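PDB 4KYX: ADP-ribose pyrophosphatase MutT from Rickettsia felis, which probably hydrolyses nucleotide pyrophosphate bonds as a magnesium-dependent Nudix enzyme, with 8-oxo-dGTP a possible substrate. Local coordinates for residues 17-21 with 58-63; 39-43 with 126-130; 64-68 with 107-111; 74-80 with 92-98. The contacts are given in a common frame with arbitrary orientation. Residues are numbered along the deposited sequence.

Contact 1. Residues 17-21 with 58-63; sequences IGILI and CAIREV
Strand 17-21 is extended, and the helical segment 58-63 crosses it at -71°, with an axis separation of 8.5 Å and Ile19 facing Ala59 (CA-CA 6.2 Å). Ile17, Ile19 and Ile21, all m at chi1, point toward the helix, while Leu20 points away. Cys58, t at chi1, comes first on the helix, its SG 3.4 Å from Ile17 CG1. Ala59 is small enough to let the strand approach: its CB lies 3.6 Å from Ile19 CG1 and 4.2 Å from Ile17 CG2. This is the Nudix helix, which carries most of the family's REUXEEXGU signature, packing on the central mixed sheet. Arg61, on the far side, forms a salt bridge with Glu53. Glu62, m then t, brings its carboxylate to the strand, OE1 lying 3.6 Å from Ile17 CB and 3.9 Å from Ile19 CD1, without a hydrogen bond. Val63, t at chi1 and branched at CB, spans two isoleucines, with CG2 3.7 Å from Ile19 CB and CG1 3.7 Å from Ile21 CD1; Ala45 also touches it.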
loop_
_atom_site.group_PDB
_atom_site.type_symbol
_atom_site.label_atom_id
_atom_site.label_comp_id
_atom_site.label_asym_id
_atom_site.label_seq_id
_atom_site.Cartn_x
_atom_site.Cartn_y
_atom_site.Cartn_z
ATOM N N ILE A 17 -0.055 6.606 -5.913
ATOM C CA ILE A 17 -1.342 6.125 -6.342
ATOM C C ILE A 17 -1.246 5.985 -7.872
ATOM O O ILE A 17 -0.910 6.963 -8.558
ATOM C CB ILE A 17 -2.458 7.142 -5.942
ATOM C CG1 ILE A 17 -2.647 7.305 -4.426
ATOM C CG2 ILE A 17 -3.747 6.867 -6.704
ATOM C CD1 ILE A 17 -2.771 6.071 -3.607
ATOM N N GLY A 18 -1.601 4.830 -8.424
ATOM C CA GLY A 18 -1.769 4.729 -9.870
ATOM C C GLY A 18 -3.200 4.431 -10.217
ATOM O O GLY A 18 -3.874 3.651 -9.575
ATOM N N ILE A 19 -3.667 5.056 -11.288
ATOM C CA ILE A 19 -5.016 4.826 -11.765
ATOM C C ILE A 19 -5.095 4.220 -13.165
ATOM O O ILE A 19 -4.563 4.784 -14.128
ATOM C CB ILE A 19 -5.807 6.127 -11.777
ATOM C CG1 ILE A 19 -5.635 6.812 -10.403
ATOM C CG2 ILE A 19 -7.273 5.790 -12.043
ATOM C CD1 ILE A 19 -4.534 7.866 -10.353
ATOM N N LEU A 20 -5.709 3.050 -13.271
ATOM C CA LEU A 20 -6.072 2.508 -14.559
ATOM C C LEU A 20 -7.421 3.120 -14.953
ATOM O O LEU A 20 -8.462 2.713 -14.492
ATOM C CB LEU A 20 -6.150 1.003 -14.573
ATOM C CG LEU A 20 -4.999 0.242 -13.922
ATOM C CD1 LEU A 20 -5.122 -1.256 -14.217
ATOM C CD2 LEU A 20 -3.701 0.784 -14.481
ATOM N N ILE A 21 -7.358 4.066 -15.893
ATOM C CA ILE A 21 -8.518 4.789 -16.365
ATOM C C ILE A 21 -8.987 4.086 -17.619
ATOM O O ILE A 21 -8.191 3.885 -18.579
ATOM C CB ILE A 21 -8.197 6.222 -16.801
ATOM C CG1 ILE A 21 -7.503 7.005 -15.704
ATOM C CG2 ILE A 21 -9.479 6.935 -17.214
ATOM C CD1 ILE A 21 -6.775 8.206 -16.251
ATOM N N CYS A 58 -7.519 10.828 -3.904
ATOM C CA CYS A 58 -6.264 11.098 -4.568
ATOM C C CYS A 58 -6.383 10.706 -6.023
ATOM O O CYS A 58 -6.010 11.472 -6.917
ATOM C CB CYS A 58 -5.142 10.354 -3.826
ATOM S SG CYS A 58 -3.544 10.549 -4.668
ATOM N N ALA A 59 -6.940 9.526 -6.266
ATOM C CA ALA A 59 -7.138 8.980 -7.616
ATOM C C ALA A 59 -7.976 9.927 -8.482
ATOM O O ALA A 59 -7.533 10.360 -9.591
ATOM C CB ALA A 59 -7.773 7.609 -7.562
ATOM N N ILE A 60 -9.134 10.311 -7.960
ATOM C CA ILE A 60 -9.973 11.281 -8.651
ATOM C C ILE A 60 -9.248 12.630 -8.973
ATOM O O ILE A 60 -9.282 13.105 -10.111
ATOM C CB ILE A 60 -11.321 11.507 -7.925
ATOM C CG1 ILE A 60 -12.128 10.200 -7.891
ATOM C CG2 ILE A 60 -12.125 12.594 -8.623
ATOM C CD1 ILE A 60 -13.293 10.236 -6.921
ATOM N N ARG A 61 -8.607 13.228 -7.991
ATOM C CA ARG A 61 -7.849 14.465 -8.125
ATOM C C ARG A 61 -6.729 14.336 -9.185
ATOM O O ARG A 61 -6.639 15.167 -10.146
ATOM C CB ARG A 61 -7.217 14.839 -6.788
ATOM C CG ARG A 61 -6.352 16.062 -6.892
ATOM C CD ARG A 61 -5.837 16.498 -5.558
ATOM N NE ARG A 61 -4.949 15.519 -4.943
ATOM C CZ ARG A 61 -3.723 15.216 -5.344
ATOM N NH1 ARG A 61 -3.179 15.781 -6.420
ATOM N NH2 ARG A 61 -3.019 14.317 -4.664
ATOM N N GLU A 62 -5.922 13.301 -9.048
ATOM C CA GLU A 62 -4.752 13.115 -9.932
ATOM C C GLU A 62 -5.169 12.946 -11.381
ATOM O O GLU A 62 -4.594 13.593 -12.295
ATOM C CB GLU A 62 -3.930 11.951 -9.437
ATOM C CG GLU A 62 -3.185 12.365 -8.180
ATOM C CD GLU A 62 -2.205 11.353 -7.689
ATOM O OE1 GLU A 62 -2.280 10.126 -8.028
ATOM O OE2 GLU A 62 -1.399 11.786 -6.826
ATOM N N VAL A 63 -6.190 12.119 -11.607
ATOM C CA VAL A 63 -6.721 11.913 -12.966
ATOM C C VAL A 63 -7.202 13.247 -13.573
ATOM O O VAL A 63 -6.896 13.584 -14.743
ATOM C CB VAL A 63 -7.803 10.805 -13.000
ATOM C CG1 VAL A 63 -8.556 10.776 -14.344
ATOM C CG2 VAL A 63 -7.173 9.459 -12.678
#

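Contact 2. Residues 39-43 with 126-130; sequences ESSYA and PSNLF
This is a surface contact of mainly backbone hydrogen bonds, joining the edge strand 40-43 of the three-stranded sheet to the loop that leads into helix 131-137. Both chains advance in the same direction, pairing Ser41 with Asn128 (CA-CA 5.0 Å), Tyr42 with Leu129 (4.7 Å) and Ala43 with Phe130 (5.2 Å). A single beta bridge forms at Tyr42 and Leu129: Tyr42 N donates to Asn128 O (2.8 Å, 155°), and Phe130 N donates to Tyr42 O (2.8 Å, 179°). Asn128 (phi/psi -85/70) is the centre of an inverse gamma turn, with a weak 3.1 Å bond from Leu129 N to Ser127 O. With chi1 p, its amide ND2 reaches Ser40 O at 3.0 Å, so the side chain adds a third hydrogen bond where the strand pairing gives out. In the Nudix fold at hand the strand's other edge is taken by strand 28-34, leaving this one to the loop. Tyr42, m at chi1 with chi2 81°, turns one ring face to Pro126, whose CG sits 3.7 Å from the ring centroid and 13° off its normal, a CH-pi contact that suits the compact, conformationally restricted proline, whose C-H bonds can point at the ring. Asn128 ND2 lies at the ring edge, 3.3 Å from Tyr42 CE1. Leu129 CD2 meets Tyr42 CB at 3.9 Å. Phe130, the N-cap residue of the helix, sets its CB 3.8 Å from Ala43 CB.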
loop_
_atom_site.group_PDB
_atom_site.type_symbol
_atom_site.label_atom_id
_atom_site.label_comp_id
_atom_site.label_asym_id
_atom_site.label_seq_id
_atom_site.Cartn_x
_atom_site.Cartn_y
_atom_site.Cartn_z
ATOM N N GLU A 39 14.862 7.361 -23.890
ATOM C CA GLU A 39 14.070 6.138 -23.730
ATOM C C GLU A 39 12.629 6.441 -23.368
ATOM O O GLU A 39 12.344 7.138 -22.398
ATOM C CB GLU A 39 14.621 5.251 -22.612
ATOM C CG GLU A 39 16.057 4.813 -22.814
ATOM C CD GLU A 39 16.785 4.667 -21.482
ATOM O OE1 GLU A 39 16.382 5.343 -20.470
ATOM O OE2 GLU A 39 17.753 3.880 -21.450
ATOM N N SER A 40 11.728 5.795 -24.073
ATOM C CA SER A 40 10.336 5.981 -23.800
ATOM C C SER A 40 9.769 4.905 -22.863
ATOM O O SER A 40 10.154 3.716 -22.948
ATOM C CB SER A 40 9.560 6.030 -25.095
ATOM O OG SER A 40 10.045 7.093 -25.929
ATOM N N SER A 41 8.863 5.317 -21.985
ATOM C CA SER A 41 8.136 4.342 -21.128
ATOM C C SER A 41 6.716 4.771 -20.949
ATOM O O SER A 41 6.421 5.963 -21.091
ATOM C CB SER A 41 8.806 4.144 -19.752
ATOM O OG SER A 41 8.941 5.380 -19.097
ATOM N N TYR A 42 5.835 3.821 -20.682
ATOM C CA TYR A 42 4.439 4.151 -20.510
ATOM C C TYR A 42 4.014 4.005 -19.044
ATOM O O TYR A 42 4.323 3.009 -18.409
ATOM C CB TYR A 42 3.545 3.333 -21.431
ATOM C CG TYR A 42 3.729 3.660 -22.873
ATOM C CD1 TYR A 42 4.781 3.100 -23.576
ATOM C CD2 TYR A 42 2.865 4.535 -23.541
ATOM C CE1 TYR A 42 4.977 3.366 -24.911
ATOM C CE2 TYR A 42 3.060 4.804 -24.899
ATOM C CZ TYR A 42 4.120 4.229 -25.561
ATOM O OH TYR A 42 4.408 4.446 -26.893
ATOM N N ALA A 43 3.282 5.002 -18.541
ATOM C CA ALA A 43 2.764 4.958 -17.159
ATOM C C ALA A 43 1.313 5.315 -17.134
ATOM O O ALA A 43 0.849 6.111 -17.934
ATOM C CB ALA A 43 3.508 5.910 -16.253
ATOM N N PRO A 126 1.827 -1.597 -24.633
ATOM C CA PRO A 126 3.243 -1.461 -24.961
ATOM C C PRO A 126 4.104 -2.295 -24.047
ATOM O O PRO A 126 3.667 -2.677 -22.966
ATOM C CB PRO A 126 3.523 0.033 -24.771
ATOM C CG PRO A 126 2.218 0.700 -24.529
ATOM C CD PRO A 126 1.137 -0.312 -24.402
ATOM N N SER A 127 5.318 -2.606 -24.495
ATOM C CA SER A 127 6.245 -3.429 -23.724
ATOM C C SER A 127 6.949 -2.701 -22.632
ATOM O O SER A 127 7.244 -3.282 -21.581
ATOM C CB SER A 127 7.379 -3.957 -24.645
ATOM O OG SER A 127 7.109 -5.284 -24.968
ATOM N N ASN A 128 7.286 -1.455 -22.938
ATOM C CA ASN A 128 8.089 -0.581 -22.111
ATOM C C ASN A 128 7.209 0.148 -21.067
ATOM O O ASN A 128 6.951 1.325 -21.160
ATOM C CB ASN A 128 8.791 0.462 -23.007
ATOM C CG ASN A 128 7.903 0.987 -24.149
ATOM O OD1 ASN A 128 7.137 0.234 -24.796
ATOM N ND2 ASN A 128 8.060 2.268 -24.461
ATOM N N LEU A 129 6.730 -0.602 -20.106
ATOM C CA LEU A 129 5.882 -0.062 -19.075
ATOM C C LEU A 129 6.668 0.343 -17.811
ATOM O O LEU A 129 7.584 -0.371 -17.394
ATOM C CB LEU A 129 4.872 -1.139 -18.734
ATOM C CG LEU A 129 3.975 -1.595 -19.870
ATOM C CD1 LEU A 129 3.005 -2.595 -19.294
ATOM C CD2 LEU A 129 3.224 -0.454 -20.546
ATOM N N PHE A 130 6.271 1.440 -17.187
ATOM C CA PHE A 130 6.782 1.901 -15.890
ATOM C C PHE A 130 6.768 0.676 -14.939
ATOM O O PHE A 130 5.828 -0.096 -14.974
ATOM C CB PHE A 130 5.814 2.997 -15.390
ATOM C CG PHE A 130 6.188 3.652 -14.101
ATOM C CD1 PHE A 130 7.472 4.101 -13.866
ATOM C CD2 PHE A 130 5.215 3.916 -13.161
ATOM C CE1 PHE A 130 7.804 4.725 -12.654
ATOM C CE2 PHE A 130 5.535 4.533 -11.962
ATOM C CZ PHE A 130 6.836 4.952 -11.726
#

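Contact 3. Residues 64-68 with 107-111; sequences LEETN and QNLEP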
loop_
_atom_site.group_PDB
_atom_site.type_symbol
_atom_site.label_atom_id
_atom_site.label_comp_id
_atom_site.label_asym_id
_atom_site.label_seq_id
_atom_site.Cartn_x
_atom_site.Cartn_y
_atom_site.Cartn_z
ATOM N N LEU A 64 -7.960 14.019 -12.789
ATOM C CA LEU A 64 -8.444 15.299 -13.291
ATOM C C LEU A 64 -7.292 16.253 -13.612
ATOM O O LEU A 64 -7.302 16.939 -14.675
ATOM C CB LEU A 64 -9.435 15.966 -12.292
ATOM C CG LEU A 64 -10.263 17.168 -12.723
ATOM C CD1 LEU A 64 -11.072 16.838 -13.949
ATOM C CD2 LEU A 64 -11.148 17.575 -11.510
ATOM N N GLU A 65 -6.374 16.401 -12.670
ATOM C CA GLU A 65 -5.205 17.282 -12.836
ATOM C C GLU A 65 -4.372 16.929 -14.074
ATOM O O GLU A 65 -3.803 17.800 -14.701
ATOM C CB GLU A 65 -4.264 17.223 -11.620
ATOM C CG GLU A 65 -4.745 18.041 -10.449
ATOM C CD GLU A 65 -3.887 17.849 -9.217
ATOM O OE1 GLU A 65 -2.805 17.194 -9.311
ATOM O OE2 GLU A 65 -4.298 18.343 -8.150
ATOM N N GLU A 66 -4.236 15.634 -14.365
ATOM C CA GLU A 66 -3.305 15.178 -15.414
ATOM C C GLU A 66 -3.911 15.079 -16.846
ATOM O O GLU A 66 -3.196 15.276 -17.841
ATOM C CB GLU A 66 -2.678 13.840 -14.993
ATOM C CG GLU A 66 -1.814 13.995 -13.752
ATOM C CD GLU A 66 -1.363 12.689 -13.180
ATOM O OE1 GLU A 66 -1.837 11.634 -13.639
ATOM O OE2 GLU A 66 -0.600 12.710 -12.168
ATOM N N THR A 67 -5.206 14.769 -16.916
ATOM C CA THR A 67 -5.850 14.307 -18.126
ATOM C C THR A 67 -7.142 15.057 -18.435
ATOM O O THR A 67 -7.710 14.822 -19.480
ATOM C CB THR A 67 -6.208 12.806 -18.055
ATOM O OG1 THR A 67 -7.264 12.633 -17.080
ATOM C CG2 THR A 67 -5.001 11.977 -17.710
ATOM N N ASN A 68 -7.630 15.889 -17.518
ATOM C CA ASN A 68 -8.951 16.551 -17.616
ATOM C C ASN A 68 -10.148 15.595 -17.535
ATOM O O ASN A 68 -11.278 16.011 -17.752
ATOM C CB ASN A 68 -9.020 17.356 -18.934
ATOM C CG ASN A 68 -9.981 18.512 -18.910
ATOM O OD1 ASN A 68 -10.076 19.221 -17.946
ATOM N ND2 ASN A 68 -10.682 18.738 -20.028
ATOM N N GLN A 107 -7.374 15.811 -22.227
ATOM C CA GLN A 107 -6.361 16.809 -22.590
ATOM C C GLN A 107 -5.090 16.476 -21.861
ATOM O O GLN A 107 -5.136 16.012 -20.711
ATOM C CB GLN A 107 -6.798 18.224 -22.211
ATOM C CG GLN A 107 -7.989 18.672 -22.993
ATOM C CD GLN A 107 -8.414 20.093 -22.666
ATOM O OE1 GLN A 107 -7.719 20.824 -21.981
ATOM N NE2 GLN A 107 -9.561 20.495 -23.189
ATOM N N ASN A 108 -3.957 16.731 -22.507
ATOM C CA ASN A 108 -2.671 16.579 -21.818
ATOM C C ASN A 108 -2.363 17.842 -21.011
ATOM O O ASN A 108 -1.803 18.841 -21.548
ATOM C CB ASN A 108 -1.562 16.365 -22.842
ATOM C CG ASN A 108 -0.247 16.006 -22.221
ATOM O OD1 ASN A 108 -0.113 15.971 -21.000
ATOM N ND2 ASN A 108 0.740 15.684 -23.058
ATOM N N LEU A 109 -2.715 17.811 -19.733
ATOM C CA LEU A 109 -2.531 18.950 -18.899
ATOM C C LEU A 109 -1.161 19.116 -18.287
ATOM O O LEU A 109 -0.909 20.144 -17.685
ATOM C CB LEU A 109 -3.620 18.954 -17.794
ATOM C CG LEU A 109 -5.023 19.035 -18.395
ATOM C CD1 LEU A 109 -6.086 19.033 -17.293
ATOM C CD2 LEU A 109 -5.175 20.255 -19.295
ATOM N N GLU A 110 -0.283 18.125 -18.412
ATOM C CA GLU A 110 1.111 18.232 -17.928
ATOM C C GLU A 110 2.064 17.850 -19.060
ATOM O O GLU A 110 2.765 16.823 -19.004
ATOM C CB GLU A 110 1.318 17.372 -16.694
ATOM C CG GLU A 110 0.387 17.779 -15.546
ATOM C CD GLU A 110 0.737 17.158 -14.204
ATOM O OE1 GLU A 110 1.191 15.991 -14.150
ATOM O OE2 GLU A 110 0.547 17.855 -13.191
ATOM N N PRO A 111 2.083 18.683 -20.108
ATOM C CA PRO A 111 2.855 18.288 -21.295
ATOM C C PRO A 111 4.367 18.294 -21.130
ATOM O O PRO A 111 5.070 17.744 -21.972
ATOM C CB PRO A 111 2.449 19.311 -22.366
ATOM C CG PRO A 111 1.662 20.373 -21.683
ATOM C CD PRO A 111 1.516 20.041 -20.231
HETATM O O HOH W 1 -0.563 15.153 -18.206
#
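Leu64 contributes its backbone: its O accepts the helical bond from Asn68 N (3.0 Å) and also lies 3.6 Å from Leu109 CD1. Glu65 O is next, 3.3 Å from Leu109 CB, so the leucine lies across the carbonyls at the helix's C-terminal end. Glu66 O is the busiest acceptor, taking Leu109 N at 3.2 Å and a water at 2.7 Å; that water also donates to OD1 of Asn108 (2.9 Å), whose ND2 is bonded to Val114 O, and accepts from Glu110 N (3.0 Å). The Glu66 side chain runs beside Glu110, with OE2 4.2 Å from Glu110 OE1, two like charges at close quarters, while Glu66 OE1 bonds to Gly46 N. Thr67 O accepts Gln107 N at 2.9 Å, and Thr67 OG1 bonds back to Val63 O. Asn68 has positive phi (67°), which asparagine tolerates well, at the place where the Nudix signature usually has glycine. Its CB rests 3.8 Å from Leu109 CD1, and its ND2 bonds to Glu105 O. The loop 107-111 thus pairs with carbonyls at the end of the Nudix helix, while Trp117 of strand 116-120 packs against Glu66 and Thr67.

Contact 4. Residues 74-80 with 92-98; sequences PQFIAVT and VSIFLKA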
loop_
_atom_site.group_PDB
_atom_site.type_symbol
_atom_site.label_atom_id
_atom_site.label_comp_id
_atom_site.label_asym_id
_atom_site.label_seq_id
_atom_site.Cartn_x
_atom_site.Cartn_y
_atom_site.Cartn_z
ATOM N N PRO A 74 -13.605 4.867 -7.992
ATOM C CA PRO A 74 -12.404 4.071 -8.269
ATOM C C PRO A 74 -12.359 2.885 -7.325
ATOM O O PRO A 74 -12.719 3.017 -6.115
ATOM C CB PRO A 74 -11.264 5.041 -8.007
ATOM C CG PRO A 74 -11.837 6.108 -7.167
ATOM C CD PRO A 74 -13.275 6.205 -7.482
ATOM N N GLN A 75 -11.952 1.749 -7.880
ATOM C CA GLN A 75 -11.889 0.473 -7.222
ATOM C C GLN A 75 -10.459 0.038 -6.956
ATOM O O GLN A 75 -9.612 0.047 -7.823
ATOM C CB GLN A 75 -12.592 -0.617 -8.028
ATOM C CG GLN A 75 -14.065 -0.376 -8.274
ATOM C CD GLN A 75 -14.876 -0.281 -6.985
ATOM O OE1 GLN A 75 -14.881 -1.212 -6.142
ATOM N NE2 GLN A 75 -15.565 0.857 -6.800
ATOM N N PHE A 76 -10.193 -0.364 -5.736
ATOM C CA PHE A 76 -8.832 -0.811 -5.329
ATOM C C PHE A 76 -8.475 -2.099 -6.043
ATOM O O PHE A 76 -9.259 -3.051 -6.043
ATOM C CB PHE A 76 -8.861 -0.950 -3.813
ATOM C CG PHE A 76 -7.543 -1.127 -3.170
ATOM C CD1 PHE A 76 -6.932 -2.358 -3.155
ATOM C CD2 PHE A 76 -6.960 -0.098 -2.505
ATOM C CE1 PHE A 76 -5.708 -2.546 -2.511
ATOM C CE2 PHE A 76 -5.761 -0.265 -1.860
ATOM C CZ PHE A 76 -5.121 -1.484 -1.876
ATOM N N ILE A 77 -7.331 -2.162 -6.724
ATOM C CA ILE A 77 -6.927 -3.327 -7.527
ATOM C C ILE A 77 -5.693 -4.053 -6.971
ATOM O O ILE A 77 -5.610 -5.262 -7.010
ATOM C CB ILE A 77 -6.580 -2.927 -8.987
ATOM C CG1 ILE A 77 -7.810 -2.406 -9.749
ATOM C CG2 ILE A 77 -5.931 -4.083 -9.758
ATOM C CD1 ILE A 77 -8.965 -3.380 -9.903
ATOM N N ALA A 78 -4.705 -3.291 -6.523
ATOM C CA ALA A 78 -3.408 -3.910 -6.263
ATOM C C ALA A 78 -2.444 -3.034 -5.494
ATOM O O ALA A 78 -2.613 -1.831 -5.406
ATOM C CB ALA A 78 -2.787 -4.346 -7.563
ATOM N N VAL A 79 -1.475 -3.681 -4.852
ATOM C CA VAL A 79 -0.349 -2.996 -4.216
ATOM C C VAL A 79 0.923 -3.573 -4.768
ATOM O O VAL A 79 1.081 -4.803 -4.894
ATOM C CB VAL A 79 -0.275 -3.222 -2.677
ATOM C CG1 VAL A 79 0.874 -2.405 -2.086
ATOM C CG2 VAL A 79 -1.598 -2.842 -2.010
ATOM N N THR A 80 1.865 -2.684 -5.053
ATOM C CA THR A 80 3.205 -3.082 -5.444
ATOM C C THR A 80 4.178 -2.388 -4.559
ATOM O O THR A 80 3.894 -1.316 -4.066
ATOM C CB THR A 80 3.544 -2.733 -6.908
ATOM O OG1 THR A 80 3.401 -1.328 -7.087
ATOM C CG2 THR A 80 2.620 -3.416 -7.879
ATOM N N VAL A 92 5.732 2.442 -2.530
ATOM C CA VAL A 92 4.645 1.510 -2.458
ATOM C C VAL A 92 3.556 2.113 -3.320
ATOM O O VAL A 92 3.066 3.217 -3.036
ATOM C CB VAL A 92 4.216 1.266 -0.999
ATOM C CG1 VAL A 92 2.914 0.503 -0.921
ATOM C CG2 VAL A 92 5.318 0.493 -0.255
ATOM N N SER A 93 3.195 1.433 -4.413
ATOM C CA SER A 93 2.145 1.938 -5.288
ATOM C C SER A 93 0.809 1.271 -4.978
ATOM O O SER A 93 0.720 0.052 -4.873
ATOM C CB SER A 93 2.474 1.700 -6.742
ATOM O OG SER A 93 3.678 2.391 -7.110
ATOM N N ILE A 94 -0.229 2.068 -4.893
ATOM C CA ILE A 94 -1.586 1.589 -4.767
ATOM C C ILE A 94 -2.274 1.832 -6.077
ATOM O O ILE A 94 -2.336 2.973 -6.542
ATOM C CB ILE A 94 -2.334 2.400 -3.710
ATOM C CG1 ILE A 94 -1.544 2.385 -2.410
ATOM C CG2 ILE A 94 -3.762 1.900 -3.556
ATOM C CD1 ILE A 94 -1.418 1.069 -1.770
ATOM N N PHE A 95 -2.751 0.766 -6.700
ATOM C CA PHE A 95 -3.475 0.909 -7.957
ATOM C C PHE A 95 -4.952 0.814 -7.762
ATOM O O PHE A 95 -5.443 -0.046 -7.018
ATOM C CB PHE A 95 -3.069 -0.155 -8.952
ATOM C CG PHE A 95 -1.713 0.086 -9.536
ATOM C CD1 PHE A 95 -1.554 0.914 -10.609
ATOM C CD2 PHE A 95 -0.576 -0.530 -8.972
ATOM C CE1 PHE A 95 -0.280 1.136 -11.176
ATOM C CE2 PHE A 95 0.680 -0.301 -9.541
ATOM C CZ PHE A 95 0.812 0.537 -10.634
ATOM N N LEU A 96 -5.648 1.677 -8.514
ATOM C CA LEU A 96 -7.075 1.657 -8.581
ATOM C C LEU A 96 -7.551 1.702 -10.021
ATOM O O LEU A 96 -6.789 2.038 -10.885
ATOM C CB LEU A 96 -7.679 2.818 -7.823
ATOM C CG LEU A 96 -7.364 2.905 -6.356
ATOM C CD1 LEU A 96 -6.150 3.796 -6.126
ATOM C CD2 LEU A 96 -8.584 3.439 -5.668
ATOM N N LYS A 97 -8.735 1.206 -10.264
ATOM C CA LYS A 97 -9.321 1.333 -11.565
ATOM C C LYS A 97 -10.637 2.095 -11.566
ATOM O O LYS A 97 -11.417 2.024 -10.621
ATOM C CB LYS A 97 -9.459 0.008 -12.268
ATOM C CG LYS A 97 -10.412 -0.968 -11.694
ATOM C CD LYS A 97 -10.956 -1.891 -12.801
ATOM C CE LYS A 97 -12.116 -2.702 -12.190
ATOM N NZ LYS A 97 -11.687 -4.011 -11.639
ATOM N N ALA A 98 -10.873 2.817 -12.663
ATOM C CA ALA A 98 -12.129 3.512 -12.802
ATOM C C ALA A 98 -12.441 3.767 -14.255
ATOM O O ALA A 98 -11.529 3.923 -15.087
ATOM C CB ALA A 98 -12.088 4.826 -12.061
#
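A classic beta bulge interrupts this antiparallel hairpin: Ile77 and Ala78 both face Phe95, whose O accepts Ile77 N at 2.9 Å and, weakly, Ala78 N at 3.4 Å. The extra residue, Ile77, has psi -42°, and the register shifts by one. Regular pairing holds on both sides: Gln75 N to Lys97 O and Lys97 N to Gln75 O are 2.8 Å each, and Thr80 N to Ser93 O (3.0 Å) and Ser93 N to Thr80 O (2.9 Å) bracket another hydrogen-bonded pair. On the face of Phe76, Val79, Ile94 and Leu96, Phe76 CE2 meets Ile94 CG2 at 3.4 Å and Val79 CG2 meets Ile94 CD1 at 3.9 Å. Phe55 of the Nudix helix packs there, and in the second subunit Tyr142 stacks on Phe76 and Val79 meets Val79. The other face, with Ala78, Thr80, Ser93 and Phe95, receives Pro132 and Leu136 of helix 131-137. Backbone bonds thus fix the strand pairing, while apolar side chains bind the hairpin to helices and to the partner subunit.

In the fold
Contacts 1 and 4 are buried, contacts 2 and 3 lie at the surface. The buried pair share the mixed sheet, with centres about 9 Å apart: strand 14-22 lies beside strand 89-99, and Gly18 N to Ile94 O (2.7 Å) is a probable hydrogen bond between them. Contact 1 has no hydrogen bond across its segments and relies on apolar fit, whereas contact 4 adds a backbone ladder broken by a single bulge. Contact 3 continues the helix of contact 1 to its end, where apolar packing yields to backbone carbonyls bonded by loop and water, and to acidic side chains. Contact 2 stands apart on the three-stranded sheet; contacts 3 and 4 are nested in the long loop it closes.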